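Putative dihydrodipicolinate synthase family protein (Coccidioides immitis, PDB 3QFE) is of unknown function but belongs, by its name, to the dihydrodipicolinate synthase family of TIM-barrel proteins. Local coordinates at residues E97-A102 with C136-P141; V110-P115 with L140-Y145. All blocks are in the same frame, centred on the assembly; numbering follows the deposited sequence.

In the fold
Both contacts belong to one sector of the TIM barrel and end on the same piece of chain, sharing Leu140 and Pro141. Contact 2 is the inner layer, where strands 109-112 and 142-146 pair in the parallel sheet; contact 1 is the outer layer, where helix 92-105 meets the turn that carries the chain from helix 124-137 into strand 142-146. Their centres lie about 10 Å apart, at about 18 Å (contact 1) and 12 Å (contact 2) from the centre of the chain. Val110 joins them: its CG2 packs 3.9 Å from CG1 of Ile99 and 4.0 Å from OG of Ser138, so the strand pair and the helix-turn packing are continuous.

Contact 1. Residues E97-A102 with C136-P141; sequences EHINDA and CQSPLP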
loop_
_atom_site.group_PDB
_atom_site.type_symbol
_atom_site.label_atom_id
_atom_site.label_comp_id
_atom_site.label_asym_id
_atom_site.label_seq_id
_atom_site.Cartn_x
_atom_site.Cartn_y
_atom_site.Cartn_z
ATOM N N GLU A 97 -14.181 -14.342 4.279
ATOM C CA GLU A 97 -15.191 -13.702 3.447
ATOM C C GLU A 97 -14.568 -12.576 2.584
ATOM O O GLU A 97 -14.775 -12.547 1.356
ATOM C CB GLU A 97 -16.344 -13.196 4.325
ATOM C CG GLU A 97 -17.393 -12.381 3.589
ATOM C CD GLU A 97 -18.584 -12.044 4.485
ATOM O OE1 GLU A 97 -18.585 -10.955 5.143
ATOM O OE2 GLU A 97 -19.501 -12.883 4.537
ATOM N N HIS A 98 -13.782 -11.684 3.208
ATOM C CA HIS A 98 -13.051 -10.665 2.449
ATOM C C HIS A 98 -12.141 -11.267 1.399
ATOM O O HIS A 98 -12.126 -10.799 0.253
ATOM C CB HIS A 98 -12.189 -9.798 3.355
ATOM C CG HIS A 98 -12.969 -8.919 4.271
ATOM N ND1 HIS A 98 -12.418 -8.353 5.399
ATOM C CD2 HIS A 98 -14.257 -8.499 4.225
ATOM C CE1 HIS A 98 -13.332 -7.615 6.006
ATOM N NE2 HIS A 98 -14.462 -7.709 5.328
ATOM N N ILE A 99 -11.380 -12.298 1.776
ATOM C CA ILE A 99 -10.511 -12.936 0.803
ATOM C C ILE A 99 -11.288 -13.483 -0.406
ATOM O O ILE A 99 -10.937 -13.184 -1.545
ATOM C CB ILE A 99 -9.628 -14.040 1.438
ATOM C CG1 ILE A 99 -8.561 -13.410 2.363
ATOM C CG2 ILE A 99 -8.986 -14.873 0.342
ATOM C CD1 ILE A 99 -7.725 -14.457 3.174
ATOM N N ASN A 100 -12.348 -14.252 -0.152
ATOM C CA ASN A 100 -13.153 -14.788 -1.227
ATOM C C ASN A 100 -13.784 -13.692 -2.087
ATOM O O ASN A 100 -13.836 -13.817 -3.307
ATOM C CB ASN A 100 -14.179 -15.791 -0.679
ATOM C CG ASN A 100 -13.535 -17.131 -0.346
ATOM O OD1 ASN A 100 -12.878 -17.743 -1.194
ATOM N ND2 ASN A 100 -13.682 -17.570 0.887
ATOM N N ASP A 101 -14.241 -12.616 -1.445
ATOM C CA ASP A 101 -14.743 -11.456 -2.182
ATOM C C ASP A 101 -13.648 -10.893 -3.078
ATOM O O ASP A 101 -13.918 -10.591 -4.245
ATOM C CB ASP A 101 -15.238 -10.355 -1.239
ATOM C CG ASP A 101 -16.549 -10.724 -0.551
ATOM O OD1 ASP A 101 -17.177 -11.742 -0.925
ATOM O OD2 ASP A 101 -16.950 -9.989 0.366
ATOM N N ALA A 102 -12.431 -10.775 -2.534
ATOM C CA ALA A 102 -11.283 -10.218 -3.264
ATOM C C ALA A 102 -10.935 -11.062 -4.476
ATOM O O ALA A 102 -10.636 -10.541 -5.550
ATOM C CB ALA A 102 -10.041 -10.062 -2.339
ATOM N N CYS A 136 -3.895 -21.739 4.248
ATOM C CA CYS A 136 -4.429 -23.002 3.818
ATOM C C CYS A 136 -5.809 -22.880 3.140
ATOM O O CYS A 136 -6.064 -23.574 2.158
ATOM C CB CYS A 136 -4.440 -23.945 5.029
ATOM S SG CYS A 136 -5.480 -25.366 4.902
ATOM N N GLN A 137 -6.686 -21.998 3.635
ATOM C CA GLN A 137 -8.037 -21.862 3.061
ATOM C C GLN A 137 -8.132 -20.851 1.920
ATOM O O GLN A 137 -9.091 -20.891 1.133
ATOM C CB GLN A 137 -9.066 -21.522 4.138
ATOM C CG GLN A 137 -9.314 -22.633 5.163
ATOM C CD GLN A 137 -10.599 -22.416 5.920
ATOM O OE1 GLN A 137 -11.679 -22.353 5.333
ATOM N NE2 GLN A 137 -10.497 -22.292 7.226
ATOM N N SER A 138 -7.133 -19.966 1.825
ATOM C CA SER A 138 -7.189 -18.834 0.920
ATOM C C SER A 138 -6.944 -19.243 -0.527
ATOM O O SER A 138 -5.978 -19.942 -0.829
ATOM C CB SER A 138 -6.208 -17.725 1.325
ATOM O OG SER A 138 -6.145 -16.723 0.309
ATOM N N PRO A 139 -7.833 -18.800 -1.428
ATOM C CA PRO A 139 -7.639 -19.059 -2.849
ATOM C C PRO A 139 -6.591 -18.159 -3.487
ATOM O O PRO A 139 -6.231 -18.376 -4.640
ATOM C CB PRO A 139 -9.017 -18.789 -3.461
ATOM C CG PRO A 139 -9.769 -18.006 -2.450
ATOM C CD PRO A 139 -9.193 -18.318 -1.108
ATOM N N LEU A 140 -6.109 -17.163 -2.757
ATOM C CA LEU A 140 -5.093 -16.249 -3.268
ATOM C C LEU A 140 -3.825 -16.319 -2.394
ATOM O O LEU A 140 -3.908 -16.607 -1.197
ATOM C CB LEU A 140 -5.634 -14.801 -3.320
ATOM C CG LEU A 140 -6.660 -14.397 -4.405
ATOM C CD1 LEU A 140 -7.136 -12.969 -4.208
ATOM C CD2 LEU A 140 -6.165 -14.585 -5.846
ATOM N N PRO A 141 -2.653 -16.056 -2.986
ATOM C CA PRO A 141 -1.418 -15.998 -2.174
ATOM C C PRO A 141 -1.478 -14.901 -1.087
ATOM O O PRO A 141 -2.045 -13.833 -1.314
ATOM C CB PRO A 141 -0.326 -15.685 -3.207
ATOM C CG PRO A 141 -0.887 -16.082 -4.537
ATOM C CD PRO A 141 -2.385 -15.960 -4.437
#
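Ile99 reaches from helix 92-105 into the turn that follows helix 124-137, and both of its branches rest on Ser138, CG2 also reaching the proline ring. With chi1 at -70° CG2 stands anti to the backbone N, which brings this methyl to 3.4 Å from OG of Ser138 and 3.7 Å from CD of Pro139; CD1, at the end of the extended CG1 arm, lies 4.0 Å from CB of Ser138. The side chain thus straddles the Ser138-Pro139 step and crosses the proline obliquely. Ser138 is the first residue to leave helical geometry, and its OG, anti to its own backbone N (chi1 171°), donates a 2.7 Å hydrogen bond to O of Leu140, in the carbonyl plane and on a lone pair. That bond turns the hydroxyl back onto its own turn, and Asn170 gives the same carbonyl a second donor. In the TIM barrel this is the turn from helix 124-137 into strand 142-146, packed on helix 92-105, the helix that precedes strand 109-112 in the chain. At the exposed margin Asn100 leans over with CG anti to its carbonyl carbon, and OD1 comes within 3.4 Å of CG of Pro139, the two side chains crossing at about a right angle. Leu140 points toward the helix as well: its extended chain (chi2 176°) carries CD1 to 4.3 Å from the backbone C of Ala102, with Ser103 and Ala107 also beside it.

Contact 2. Residues V110-P115 with L140-Y145; sequences VLVLPP and LPVVIY
The Tyr145 ring is held between two leucine methyls of the neighbouring segment. CD2 of Leu111 lies over one face, 4.1 Å from the ring centroid and 26° off the normal; CD2 of Leu113 covers the opposite face, also at 4.1 Å, so both are CH-pi contacts. The two approaches differ: Leu111 crosses the tyrosine obliquely and brings CG to 3.5 Å from CD1 of the ring, whereas Leu113 runs alongside it, pointing the same way. Tyr145 has CG anti to its backbone N (chi1 -167°), and beyond the clamp its hydroxyl is hydrogen-bonded to Thr54.

Along the backbone the two strands pair in parallel, with bridges Val110-Val142, Leu111-Val143 and Val112-Ile144. Four backbone bonds join the segments. The first three, including Val143 N to Val110 O at 2.8 Å, arrive nearly along the C=O axis; the last, Tyr145 N to Val112 O at 2.8 Å, has its donor about 55° out of the carbonyl plane, consistent with the regular pairing loosening where strand 109-112 ends. Past it the chains still touch, with CD of Pro114 close to O of Tyr145.

Leu111 and Val143 share one face of the sheet, where CD1 of Leu111 meets CG1 of Val143. Val110, Val112, Val142 and Ile144 point to the other: CG2 of Val110 sits 3.9 Å from CG2 of Val142, and CG1 of Val142 is equally near CG2 of Val112. Ile99 of helix 92-105 packs on Val110, and Val95 of that helix with Phe130 and Phe131 of helix 124-137 packs on Val112. Neighbouring parallel strands joined through an intervening helix, with helices packed on one face, form the beta-alpha-beta crossover from which the TIM barrel is built.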
loop_
_atom_site.group_PDB
_atom_site.type_symbol
_atom_site.label_atom_id
_atom_site.label_comp_id
_atom_site.label_asym_id
_atom_site.label_seq_id
_atom_site.Cartn_x
_atom_site.Cartn_y
_atom_site.Cartn_z
ATOM N N VAL A 110 -3.639 -11.254 -1.360
ATOM C CA VAL A 110 -4.327 -10.645 -0.241
ATOM C C VAL A 110 -3.338 -10.304 0.841
ATOM O O VAL A 110 -2.406 -11.062 1.107
ATOM C CB VAL A 110 -5.503 -11.500 0.316
ATOM C CG1 VAL A 110 -6.546 -11.625 -0.725
ATOM C CG2 VAL A 110 -5.045 -12.883 0.756
ATOM N N LEU A 111 -3.559 -9.145 1.451
ATOM C CA LEU A 111 -2.698 -8.619 2.485
ATOM C C LEU A 111 -3.400 -8.712 3.846
ATOM O O LEU A 111 -4.444 -8.096 4.060
ATOM C CB LEU A 111 -2.355 -7.190 2.108
ATOM C CG LEU A 111 -1.460 -6.331 2.981
ATOM C CD1 LEU A 111 -0.029 -6.835 3.039
ATOM C CD2 LEU A 111 -1.528 -4.908 2.386
ATOM N N VAL A 112 -2.845 -9.509 4.750
ATOM C CA VAL A 112 -3.566 -9.967 5.939
ATOM C C VAL A 112 -2.946 -9.487 7.263
ATOM O O VAL A 112 -1.858 -9.910 7.628
ATOM C CB VAL A 112 -3.677 -11.549 5.956
ATOM C CG1 VAL A 112 -4.523 -12.068 7.147
ATOM C CG2 VAL A 112 -4.251 -12.089 4.648
ATOM N N LEU A 113 -3.663 -8.619 7.982
ATOM C CA LEU A 113 -3.330 -8.259 9.375
ATOM C C LEU A 113 -3.464 -9.445 10.304
ATOM O O LEU A 113 -4.307 -10.306 10.076
ATOM C CB LEU A 113 -4.254 -7.143 9.903
ATOM C CG LEU A 113 -4.004 -5.755 9.296
ATOM C CD1 LEU A 113 -5.282 -4.907 9.276
ATOM C CD2 LEU A 113 -2.841 -5.028 10.003
ATOM N N PRO A 114 -2.623 -9.498 11.354
ATOM C CA PRO A 114 -2.845 -10.523 12.358
ATOM C C PRO A 114 -4.140 -10.204 13.112
ATOM O O PRO A 114 -4.626 -9.063 13.078
ATOM C CB PRO A 114 -1.603 -10.419 13.265
ATOM C CG PRO A 114 -1.098 -9.032 13.089
ATOM C CD PRO A 114 -1.527 -8.571 11.721
ATOM N N PRO A 115 -4.721 -11.207 13.768
ATOM C CA PRO A 115 -6.016 -10.898 14.372
ATOM C C PRO A 115 -5.835 -9.999 15.606
ATOM O O PRO A 115 -5.014 -10.303 16.465
ATOM C CB PRO A 115 -6.552 -12.280 14.757
ATOM C CG PRO A 115 -5.305 -13.116 15.007
ATOM C CD PRO A 115 -4.242 -12.567 14.090
ATOM N N LEU A 140 -6.109 -17.163 -2.757
ATOM C CA LEU A 140 -5.093 -16.249 -3.268
ATOM C C LEU A 140 -3.825 -16.319 -2.394
ATOM O O LEU A 140 -3.908 -16.607 -1.197
ATOM C CB LEU A 140 -5.634 -14.801 -3.320
ATOM C CG LEU A 140 -6.660 -14.397 -4.405
ATOM C CD1 LEU A 140 -7.136 -12.969 -4.208
ATOM C CD2 LEU A 140 -6.165 -14.585 -5.846
ATOM N N PRO A 141 -2.653 -16.056 -2.986
ATOM C CA PRO A 141 -1.418 -15.998 -2.174
ATOM C C PRO A 141 -1.478 -14.901 -1.087
ATOM O O PRO A 141 -2.045 -13.833 -1.314
ATOM C CB PRO A 141 -0.326 -15.685 -3.207
ATOM C CG PRO A 141 -0.887 -16.082 -4.537
ATOM C CD PRO A 141 -2.385 -15.960 -4.437
ATOM N N VAL A 142 -0.861 -15.162 0.057
ATOM C CA VAL A 142 -1.025 -14.333 1.249
ATOM C C VAL A 142 0.235 -13.526 1.607
ATOM O O VAL A 142 1.322 -14.064 1.672
ATOM C CB VAL A 142 -1.460 -15.220 2.460
ATOM C CG1 VAL A 142 -1.316 -14.490 3.796
ATOM C CG2 VAL A 142 -2.885 -15.747 2.249
ATOM N N VAL A 143 0.061 -12.225 1.827
ATOM C CA VAL A 143 1.134 -11.377 2.349
ATOM C C VAL A 143 0.766 -10.966 3.787
ATOM O O VAL A 143 -0.302 -10.383 4.031
ATOM C CB VAL A 143 1.403 -10.127 1.448
ATOM C CG1 VAL A 143 2.559 -9.294 2.007
ATOM C CG2 VAL A 143 1.733 -10.548 0.020
ATOM N N ILE A 144 1.650 -11.289 4.723
ATOM C CA ILE A 144 1.474 -10.934 6.126
ATOM C C ILE A 144 1.551 -9.427 6.197
ATOM O O ILE A 144 2.443 -8.816 5.585
ATOM C CB ILE A 144 2.571 -11.568 7.007
ATOM C CG1 ILE A 144 2.465 -13.092 6.975
ATOM C CG2 ILE A 144 2.491 -11.060 8.448
ATOM C CD1 ILE A 144 3.741 -13.820 7.428
ATOM N N TYR A 145 0.580 -8.829 6.879
ATOM C CA TYR A 145 0.530 -7.383 7.059
ATOM C C TYR A 145 0.848 -7.136 8.512
ATOM O O TYR A 145 0.018 -7.358 9.389
ATOM C CB TYR A 145 -0.863 -6.866 6.728
ATOM C CG TYR A 145 -1.041 -5.358 6.562
ATOM C CD1 TYR A 145 -2.253 -4.857 6.082
ATOM C CD2 TYR A 145 -0.021 -4.438 6.885
ATOM C CE1 TYR A 145 -2.470 -3.487 5.923
ATOM C CE2 TYR A 145 -0.220 -3.054 6.740
ATOM C CZ TYR A 145 -1.453 -2.584 6.249
ATOM O OH TYR A 145 -1.704 -1.230 6.072
#